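Side-chain contacts in beta-galactosidase (Trichoderma reesei, PDB 3OG2), which probably hydrolyses terminal non-reducing beta-D-galactose residues in beta-D-galactosides: residues Ser44-Pro49 with Leu112-Pro117; Val454-Val459 with Ala496-Phe501; Thr779-Ser784 with Ala959-Glu964. All coordinates share one frame; numbering follows the deposited sequence.

Contact 1: Ser44-Pro49 with Leu112-Pro117; sequences SGEVHP and LARPGP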
loop_
_atom_site.group_PDB
_atom_site.type_symbol
_atom_site.label_atom_id
_atom_site.label_comp_id
_atom_site.label_asym_id
_atom_site.label_seq_id
_atom_site.Cartn_x
_atom_site.Cartn_y
_atom_site.Cartn_z
ATOM N N SER A 44 11.302 -6.101 3.086
ATOM C CA SER A 44 10.110 -5.560 3.733
ATOM C C SER A 44 9.086 -5.098 2.741
ATOM O O SER A 44 9.477 -4.667 1.645
ATOM C CB SER A 44 10.604 -4.372 4.596
ATOM O OG SER A 44 9.498 -3.754 5.266
ATOM N N GLY A 45 7.838 -5.149 3.158
ATOM C CA GLY A 45 6.762 -4.631 2.325
ATOM C C GLY A 45 5.999 -3.546 3.077
ATOM O O GLY A 45 5.714 -3.750 4.264
ATOM N N GLU A 46 5.559 -2.513 2.425
ATOM C CA GLU A 46 4.805 -1.458 3.072
ATOM C C GLU A 46 3.304 -1.811 3.136
ATOM O O GLU A 46 2.728 -2.193 2.105
ATOM C CB GLU A 46 4.929 -0.144 2.272
ATOM C CG GLU A 46 4.397 1.031 3.051
ATOM C CD GLU A 46 5.361 1.716 3.981
ATOM O OE1 GLU A 46 6.560 1.319 4.097
ATOM O OE2 GLU A 46 4.926 2.707 4.647
ATOM N N VAL A 47 2.746 -1.652 4.336
ATOM C CA VAL A 47 1.317 -1.879 4.633
ATOM C C VAL A 47 0.868 -0.781 5.582
ATOM O O VAL A 47 1.579 -0.522 6.541
ATOM C CB VAL A 47 1.087 -3.242 5.293
ATOM C CG1 VAL A 47 -0.393 -3.425 5.679
ATOM C CG2 VAL A 47 1.570 -4.385 4.402
ATOM N N HIS A 48 -0.278 -0.175 5.325
ATOM C CA HIS A 48 -0.725 0.929 6.197
ATOM C C HIS A 48 -1.954 0.471 6.941
ATOM O O HIS A 48 -2.995 0.270 6.338
ATOM C CB HIS A 48 -1.069 2.167 5.389
ATOM C CG HIS A 48 0.169 2.731 4.723
ATOM N ND1 HIS A 48 0.120 3.647 3.739
ATOM C CD2 HIS A 48 1.476 2.453 5.013
ATOM C CE1 HIS A 48 1.399 3.917 3.396
ATOM N NE2 HIS A 48 2.232 3.206 4.142
ATOM N N PRO A 49 -1.863 0.239 8.255
ATOM C CA PRO A 49 -2.990 -0.372 8.989
ATOM C C PRO A 49 -4.257 0.445 8.847
ATOM O O PRO A 49 -5.354 -0.126 8.802
ATOM C CB PRO A 49 -2.502 -0.446 10.435
ATOM C CG PRO A 49 -1.275 0.372 10.519
ATOM C CD PRO A 49 -0.678 0.440 9.119
ATOM N N LEU A 112 8.962 -2.303 10.844
ATOM C CA LEU A 112 9.558 -0.961 10.806
ATOM C C LEU A 112 8.419 0.025 11.032
ATOM O O LEU A 112 7.528 0.129 10.189
ATOM C CB LEU A 112 10.254 -0.764 9.458
ATOM C CG LEU A 112 10.534 0.700 9.072
ATOM C CD1 LEU A 112 11.281 1.498 10.139
ATOM C CD2 LEU A 112 11.325 0.754 7.756
ATOM N N ALA A 113 8.438 0.705 12.182
ATOM C CA ALA A 113 7.371 1.635 12.544
ATOM C C ALA A 113 7.716 3.041 12.082
ATOM O O ALA A 113 8.822 3.508 12.387
ATOM C CB ALA A 113 7.204 1.632 14.074
ATOM N N ARG A 114 6.766 3.688 11.398
ATOM C CA ARG A 114 7.029 5.023 10.814
ATOM C C ARG A 114 5.871 5.920 11.204
ATOM O O ARG A 114 4.945 6.154 10.383
ATOM C CB ARG A 114 7.242 4.914 9.290
ATOM C CG ARG A 114 8.062 3.697 8.872
ATOM C CD ARG A 114 8.697 3.826 7.510
ATOM N NE ARG A 114 7.718 3.888 6.434
ATOM C CZ ARG A 114 7.891 4.627 5.345
ATOM N NH1 ARG A 114 8.939 5.451 5.186
ATOM N NH2 ARG A 114 6.952 4.558 4.372
ATOM N N PRO A 115 5.844 6.433 12.434
ATOM C CA PRO A 115 4.678 7.165 12.890
ATOM C C PRO A 115 4.649 8.657 12.565
ATOM O O PRO A 115 3.721 9.344 12.986
ATOM C CB PRO A 115 4.723 6.965 14.424
ATOM C CG PRO A 115 6.180 6.905 14.721
ATOM C CD PRO A 115 6.809 6.179 13.529
ATOM N N GLY A 116 5.645 9.156 11.870
ATOM C CA GLY A 116 5.694 10.540 11.489
ATOM C C GLY A 116 6.378 11.397 12.549
ATOM O O GLY A 116 7.500 11.065 12.944
ATOM N N PRO A 117 5.764 12.471 13.063
ATOM C CA PRO A 117 4.393 12.913 12.845
ATOM C C PRO A 117 3.952 13.215 11.426
ATOM O O PRO A 117 2.798 12.903 11.081
ATOM C CB PRO A 117 4.325 14.258 13.617
ATOM C CG PRO A 117 5.395 14.210 14.635
ATOM C CD PRO A 117 6.464 13.301 14.089
#
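Glu-46 and Arg-114 form a salt bridge with their flat groups perpendicular. The carboxylate and guanidinium planes stand 90° apart, so this is not the side-by-side, two-bond pairing. One N-H carries it. Arg-114 NH2 lies 2.8 Å from Glu-46 OE2, and the bond is nearly straight. OE2 sits at the edge of the guanidinium, almost in its plane. Arg-114 NH2, in turn, comes from above the carboxylate plane. This leaves the anti lone pair of OE2 to His-48, whose NE2 donates from 2.8 Å. OE2 therefore accepts two bonds. Glu-46 CG is anti to the backbone N, and a bend at chi2 (87°) brings the carboxylate round toward Arg-114.

Strands 38-47 and 110-116 belong to the TIM barrel, with the parallel strand 72-76 between them. The salt bridge spans that strand inside the barrel. Glu-46 OE1 is held by Ser-74 and Asn-320. Replacing Glu-46 with an alanine would probably leave Arg-114 NH2 and His-48 NE2 without their shared acceptor, and the guanidinium held less firmly on that side. Through NH1, Arg-114 bonds to Gln-176 and forms a salt bridge with Glu-278, a galactose-binding residue.

Contact 2: Val454-Val459 with Ala496-Phe501; sequences VTDYPV and AVKNPF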
loop_
_atom_site.group_PDB
_atom_site.type_symbol
_atom_site.label_atom_id
_atom_site.label_comp_id
_atom_site.label_asym_id
_atom_site.label_seq_id
_atom_site.Cartn_x
_atom_site.Cartn_y
_atom_site.Cartn_z
ATOM N N VAL A 454 25.860 -17.066 -9.970
ATOM C CA VAL A 454 26.651 -17.206 -8.756
ATOM C C VAL A 454 27.864 -18.096 -8.969
ATOM O O VAL A 454 27.889 -18.964 -9.836
ATOM C CB VAL A 454 25.807 -17.800 -7.591
ATOM C CG1 VAL A 454 24.650 -16.871 -7.210
ATOM C CG2 VAL A 454 25.242 -19.165 -7.925
ATOM N N THR A 455 28.890 -17.861 -8.145
ATOM C CA THR A 455 30.015 -18.796 -8.055
ATOM C C THR A 455 30.281 -19.150 -6.580
ATOM O O THR A 455 30.045 -18.318 -5.664
ATOM C CB THR A 455 31.312 -18.333 -8.750
ATOM O OG1 THR A 455 31.834 -17.195 -8.078
ATOM C CG2 THR A 455 31.080 -17.946 -10.220
ATOM N N ASP A 456 30.782 -20.356 -6.340
ATOM C CA ASP A 456 31.042 -20.905 -5.024
ATOM C C ASP A 456 29.907 -20.602 -4.060
ATOM O O ASP A 456 30.068 -20.011 -2.977
ATOM C CB ASP A 456 32.362 -20.351 -4.461
ATOM C CG ASP A 456 33.483 -20.941 -5.325
ATOM O OD1 ASP A 456 33.700 -22.185 -5.261
ATOM O OD2 ASP A 456 34.127 -20.195 -6.070
ATOM N N TYR A 457 28.703 -20.997 -4.490
ATOM C CA TYR A 457 27.489 -20.734 -3.720
ATOM C C TYR A 457 27.237 -21.916 -2.816
ATOM O O TYR A 457 27.029 -23.047 -3.311
ATOM C CB TYR A 457 26.339 -20.516 -4.708
ATOM C CG TYR A 457 25.031 -20.216 -4.017
ATOM C CD1 TYR A 457 24.159 -21.273 -3.652
ATOM C CD2 TYR A 457 24.659 -18.912 -3.704
ATOM C CE1 TYR A 457 22.967 -21.017 -3.008
ATOM C CE2 TYR A 457 23.456 -18.658 -3.079
ATOM C CZ TYR A 457 22.614 -19.712 -2.747
ATOM O OH TYR A 457 21.424 -19.483 -2.096
ATOM N N PRO A 458 27.199 -21.731 -1.504
ATOM C CA PRO A 458 27.000 -22.881 -0.628
ATOM C C PRO A 458 25.546 -23.355 -0.576
ATOM O O PRO A 458 24.587 -22.554 -0.445
ATOM C CB PRO A 458 27.391 -22.348 0.763
ATOM C CG PRO A 458 27.373 -20.872 0.629
ATOM C CD PRO A 458 27.420 -20.473 -0.793
ATOM N N VAL A 459 25.375 -24.658 -0.693
ATOM C CA VAL A 459 24.096 -25.318 -0.607
ATOM C C VAL A 459 24.199 -26.358 0.495
ATOM O O VAL A 459 24.352 -27.580 0.304
ATOM C CB VAL A 459 23.676 -25.938 -1.941
ATOM C CG1 VAL A 459 22.259 -26.537 -1.859
ATOM C CG2 VAL A 459 23.731 -24.896 -3.073
ATOM N N ALA A 496 27.503 -26.277 -11.931
ATOM C CA ALA A 496 28.485 -27.309 -11.644
ATOM C C ALA A 496 28.531 -27.476 -10.120
ATOM O O ALA A 496 28.507 -26.496 -9.387
ATOM C CB ALA A 496 29.849 -26.933 -12.169
ATOM N N VAL A 497 28.607 -28.714 -9.686
ATOM C CA VAL A 497 28.585 -29.060 -8.278
ATOM C C VAL A 497 29.918 -29.684 -7.906
ATOM O O VAL A 497 30.336 -30.670 -8.533
ATOM C CB VAL A 497 27.432 -30.023 -7.923
ATOM C CG1 VAL A 497 27.382 -30.261 -6.421
ATOM C CG2 VAL A 497 26.093 -29.442 -8.416
ATOM N N LYS A 498 30.603 -29.103 -6.904
ATOM C CA LYS A 498 31.851 -29.746 -6.448
ATOM C C LYS A 498 31.551 -31.169 -5.944
ATOM O O LYS A 498 30.407 -31.324 -5.479
ATOM C CB LYS A 498 32.520 -28.929 -5.341
ATOM C CG LYS A 498 32.827 -27.489 -5.795
ATOM C CD LYS A 498 33.710 -26.899 -4.662
ATOM C CE LYS A 498 33.955 -25.423 -4.877
ATOM N NZ LYS A 498 34.339 -24.723 -3.604
ATOM N N ASN A 499 32.500 -32.079 -6.071
ATOM C CA ASN A 499 32.270 -33.510 -5.767
ATOM C C ASN A 499 31.202 -33.779 -4.712
ATOM O O ASN A 499 31.390 -33.539 -3.525
ATOM C CB ASN A 499 33.591 -34.114 -5.277
ATOM C CG ASN A 499 33.422 -35.571 -4.936
ATOM O OD1 ASN A 499 32.394 -36.240 -5.081
ATOM N ND2 ASN A 499 34.564 -36.075 -4.466
ATOM N N PRO A 500 30.034 -34.173 -5.202
ATOM C CA PRO A 500 28.899 -34.384 -4.296
ATOM C C PRO A 500 28.772 -35.797 -3.755
ATOM O O PRO A 500 27.753 -36.156 -3.121
ATOM C CB PRO A 500 27.714 -34.079 -5.244
ATOM C CG PRO A 500 28.155 -34.617 -6.578
ATOM C CD PRO A 500 29.652 -34.333 -6.616
ATOM N N PHE A 501 29.766 -36.633 -3.971
ATOM C CA PHE A 501 29.620 -38.080 -3.735
ATOM C C PHE A 501 30.287 -38.570 -2.481
ATOM O O PHE A 501 30.291 -39.777 -2.233
ATOM C CB PHE A 501 30.241 -38.853 -4.929
ATOM C CG PHE A 501 29.478 -38.518 -6.195
ATOM C CD1 PHE A 501 28.093 -38.759 -6.272
ATOM C CD2 PHE A 501 30.181 -37.945 -7.250
ATOM C CE1 PHE A 501 27.373 -38.426 -7.442
ATOM C CE2 PHE A 501 29.470 -37.643 -8.399
ATOM C CZ PHE A 501 28.113 -37.882 -8.485
#
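Asp-456 and Lys-498 make the one salt bridge that joins these segments. Lys-498 NZ lies 3.1 Å from Asp-456 OD1. It meets the oxygen end-on, nearly in line with the CG-OD1 bond. The methylene next to the amine follows it in, with Lys-498 CE 3.3 Å from Asp-456 OD1. The lysine chain is extended beyond CG, which lets it span the gap between backbones. The two side chains cross at about a right angle. Their CA atoms are 9.0 Å apart, so only the ends meet. Asp-456 OD1 also bonds to Ser-430 OG, and the same hydroxyl has a weak bond with Lys-498 NZ. The ion pair is partly exposed, so its charges are probably screened in part by solvent.

Strands 450-459 and 492-497, on which the segments lie, belong to one antiparallel sheet of the region called domain 2. Strand 462-467 runs between them, and the ion pair reaches across it. Asp-456 and Tyr-457 both face Leu-464, which makes a G1 beta bulge. The left-handed backbone of Asp-456 (phi 43°) fits the first position of that bulge.

Local hydrogen bonding shapes the chain after Lys-498. Asn-499 OD1 accepts from the backbone N of Phe-501 at 2.9 Å, an Asx turn. The donor sits above the plane of the side-chain carbonyl.

Apolar packing follows in the same turn. Pro-500 CG lies 3.7 Å above the plane of the Phe-501 ring, over its centre.

Contact 3: Thr779-Ser784 with Ala959-Glu964; sequences TVVVDS and ALWALE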
loop_
_atom_site.group_PDB
_atom_site.type_symbol
_atom_site.label_atom_id
_atom_site.label_comp_id
_atom_site.label_asym_id
_atom_site.label_seq_id
_atom_site.Cartn_x
_atom_site.Cartn_y
_atom_site.Cartn_z
ATOM N N THR A 779 -26.760 29.657 -0.377
ATOM C CA THR A 779 -26.226 28.396 0.144
ATOM C C THR A 779 -25.143 27.954 -0.830
ATOM O O THR A 779 -25.394 27.819 -2.021
ATOM C CB THR A 779 -27.310 27.294 0.285
ATOM O OG1 THR A 779 -28.270 27.690 1.267
ATOM C CG2 THR A 779 -26.690 25.996 0.772
ATOM N N VAL A 780 -23.924 27.774 -0.292
ATOM C CA VAL A 780 -22.774 27.439 -1.117
ATOM C C VAL A 780 -22.261 26.086 -0.615
ATOM O O VAL A 780 -21.931 25.972 0.571
ATOM C CB VAL A 780 -21.668 28.503 -0.966
ATOM C CG1 VAL A 780 -20.441 28.131 -1.819
ATOM C CG2 VAL A 780 -22.231 29.844 -1.341
ATOM N N VAL A 781 -22.213 25.062 -1.439
ATOM C CA VAL A 781 -21.700 23.759 -1.078
ATOM C C VAL A 781 -20.309 23.667 -1.694
ATOM O O VAL A 781 -20.158 23.949 -2.889
ATOM C CB VAL A 781 -22.609 22.646 -1.640
ATOM C CG1 VAL A 781 -22.074 21.262 -1.195
ATOM C CG2 VAL A 781 -24.049 22.848 -1.173
ATOM N N VAL A 782 -19.308 23.307 -0.905
ATOM C CA VAL A 782 -17.938 23.238 -1.386
ATOM C C VAL A 782 -17.394 21.857 -0.989
ATOM O O VAL A 782 -17.243 21.598 0.203
ATOM C CB VAL A 782 -17.023 24.336 -0.782
ATOM C CG1 VAL A 782 -15.618 24.206 -1.370
ATOM C CG2 VAL A 782 -17.625 25.722 -1.046
ATOM N N ASP A 783 -17.176 20.992 -1.967
ATOM C CA ASP A 783 -16.594 19.710 -1.579
ATOM C C ASP A 783 -15.124 19.884 -1.215
ATOM O O ASP A 783 -14.475 20.804 -1.707
ATOM C CB ASP A 783 -16.575 18.701 -2.731
ATOM C CG ASP A 783 -16.483 17.282 -2.160
ATOM O OD1 ASP A 783 -16.903 17.031 -0.991
ATOM O OD2 ASP A 783 -15.931 16.393 -2.871
ATOM N N SER A 784 -14.571 18.995 -0.418
ATOM C CA SER A 784 -13.140 18.920 -0.197
ATOM C C SER A 784 -12.669 17.522 -0.539
ATOM O O SER A 784 -13.288 16.545 -0.063
ATOM C CB SER A 784 -12.761 19.199 1.267
ATOM O OG SER A 784 -11.334 18.978 1.400
ATOM N N ALA A 959 -24.973 8.797 -1.894
ATOM C CA ALA A 959 -25.310 10.216 -2.009
ATOM C C ALA A 959 -25.160 10.578 -3.479
ATOM O O ALA A 959 -24.217 10.150 -4.090
ATOM C CB ALA A 959 -24.417 11.100 -1.123
ATOM N N LEU A 960 -26.103 11.376 -3.959
ATOM C CA LEU A 960 -26.099 11.817 -5.358
ATOM C C LEU A 960 -26.187 13.332 -5.360
ATOM O O LEU A 960 -27.219 13.875 -4.943
ATOM C CB LEU A 960 -27.301 11.177 -6.084
ATOM C CG LEU A 960 -27.553 11.680 -7.506
ATOM C CD1 LEU A 960 -26.368 11.295 -8.366
ATOM C CD2 LEU A 960 -28.866 11.122 -8.026
ATOM N N TRP A 961 -25.146 13.983 -5.852
ATOM C CA TRP A 961 -25.075 15.427 -5.966
ATOM C C TRP A 961 -25.104 15.717 -7.469
ATOM O O TRP A 961 -24.086 15.502 -8.152
ATOM C CB TRP A 961 -23.829 15.951 -5.241
ATOM C CG TRP A 961 -23.506 17.407 -5.395
ATOM C CD1 TRP A 961 -24.162 18.448 -6.014
ATOM C CD2 TRP A 961 -22.324 18.051 -4.860
ATOM N NE1 TRP A 961 -23.481 19.638 -5.900
ATOM C CE2 TRP A 961 -22.339 19.407 -5.190
ATOM C CE3 TRP A 961 -21.256 17.523 -4.118
ATOM C CZ2 TRP A 961 -21.319 20.302 -4.815
ATOM C CZ3 TRP A 961 -20.243 18.382 -3.739
ATOM C CH2 TRP A 961 -20.280 19.755 -4.087
ATOM N N ALA A 962 -26.255 16.225 -7.907
ATOM C CA ALA A 962 -26.426 16.605 -9.322
ATOM C C ALA A 962 -25.920 18.046 -9.468
ATOM O O ALA A 962 -26.414 18.950 -8.754
ATOM C CB ALA A 962 -27.875 16.537 -9.690
ATOM N N LEU A 963 -24.955 18.297 -10.328
ATOM C CA LEU A 963 -24.292 19.575 -10.402
ATOM C C LEU A 963 -24.974 20.554 -11.346
ATOM O O LEU A 963 -24.675 21.734 -11.251
ATOM C CB LEU A 963 -22.846 19.347 -10.925
ATOM C CG LEU A 963 -21.959 18.625 -9.906
ATOM C CD1 LEU A 963 -20.784 17.965 -10.622
ATOM C CD2 LEU A 963 -21.483 19.624 -8.863
ATOM N N GLU A 964 -25.803 20.073 -12.281
ATOM C CA GLU A 964 -26.400 20.918 -13.261
ATOM C C GLU A 964 -27.913 20.901 -13.097
ATOM O O GLU A 964 -28.514 20.050 -12.450
ATOM C CB GLU A 964 -25.968 20.470 -14.666
ATOM C CG GLU A 964 -24.472 20.782 -14.849
ATOM C CD GLU A 964 -23.932 20.489 -16.223
ATOM O OE1 GLU A 964 -24.614 19.846 -17.058
ATOM O OE2 GLU A 964 -22.767 20.910 -16.468
#
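Val-781 and Trp-961 are the nearest CA pair across the segments, yet these two CA atoms are 10.2 Å apart. Strands 775-782 and 953-962 belong to two different five-stranded antiparallel sheets. They run steeply across each other and share no backbone hydrogen bond. The two segments come from two all-beta domains of the same family. The contact therefore packs one all-beta unit against the other.

Trp-961 reaches across. Its CG is anti to the backbone N (chi1 173°), which sends the indole out toward strand 775-782. Val-781 CG1 rests over one face of the six-membered ring in a CH-pi contact, 4.1 Å from the ring centroid and 28° off the normal. The nearest carbon to Val-781 CG1 is Trp-961 CH2, at 3.7 Å. Leu-963 CD2 lies 3.5 Å from the indole plane on the opposite face, toward the rim. The ring is thus held between a valine from across the contact and a leucine from its own segment. Asp-783 closes the edge. Its CB is 3.8 Å from Trp-961 CZ3, near the ring plane, and its backbone N also faces that edge.

The polar atoms beside this packing are paired. Trp-961 NE1 is hydrogen-bonded to Ser-741 OG, on a strand of the sheet that carries Val-781. Asp-783 OD1 bonds to Thr-712 OG1, and OD2 forms salt bridges with Arg-918 and Lys-930 in the sheet that carries Trp-961.

The buried carboxylate next to the indole is thus likely to stay ionised, with two cations of the facing sheet balancing it, while an apolar carbon touches the indole on each face.

In the fold
Contact 1 is the one beside the active site. The side chain of Arg-114 is about 3 Å from those of Tyr-76 and Glu-278, both galactose-binding residues. No galactose is bound to this chain, but a glycerol lies about 5 Å from the Arg-114 side chain. Contacts 2 and 3 lie away from the annotated sites, on opposite sides of the chain's centre. Their own centres are 69 Å apart, and their nearest atoms about 50 Å. Contact 1 is about 18 Å from each of them at the nearest atoms. The three follow in series along the chain. Contacts 1 and 2 each tie strands within one sheet, whereas contact 3 joins two sheets.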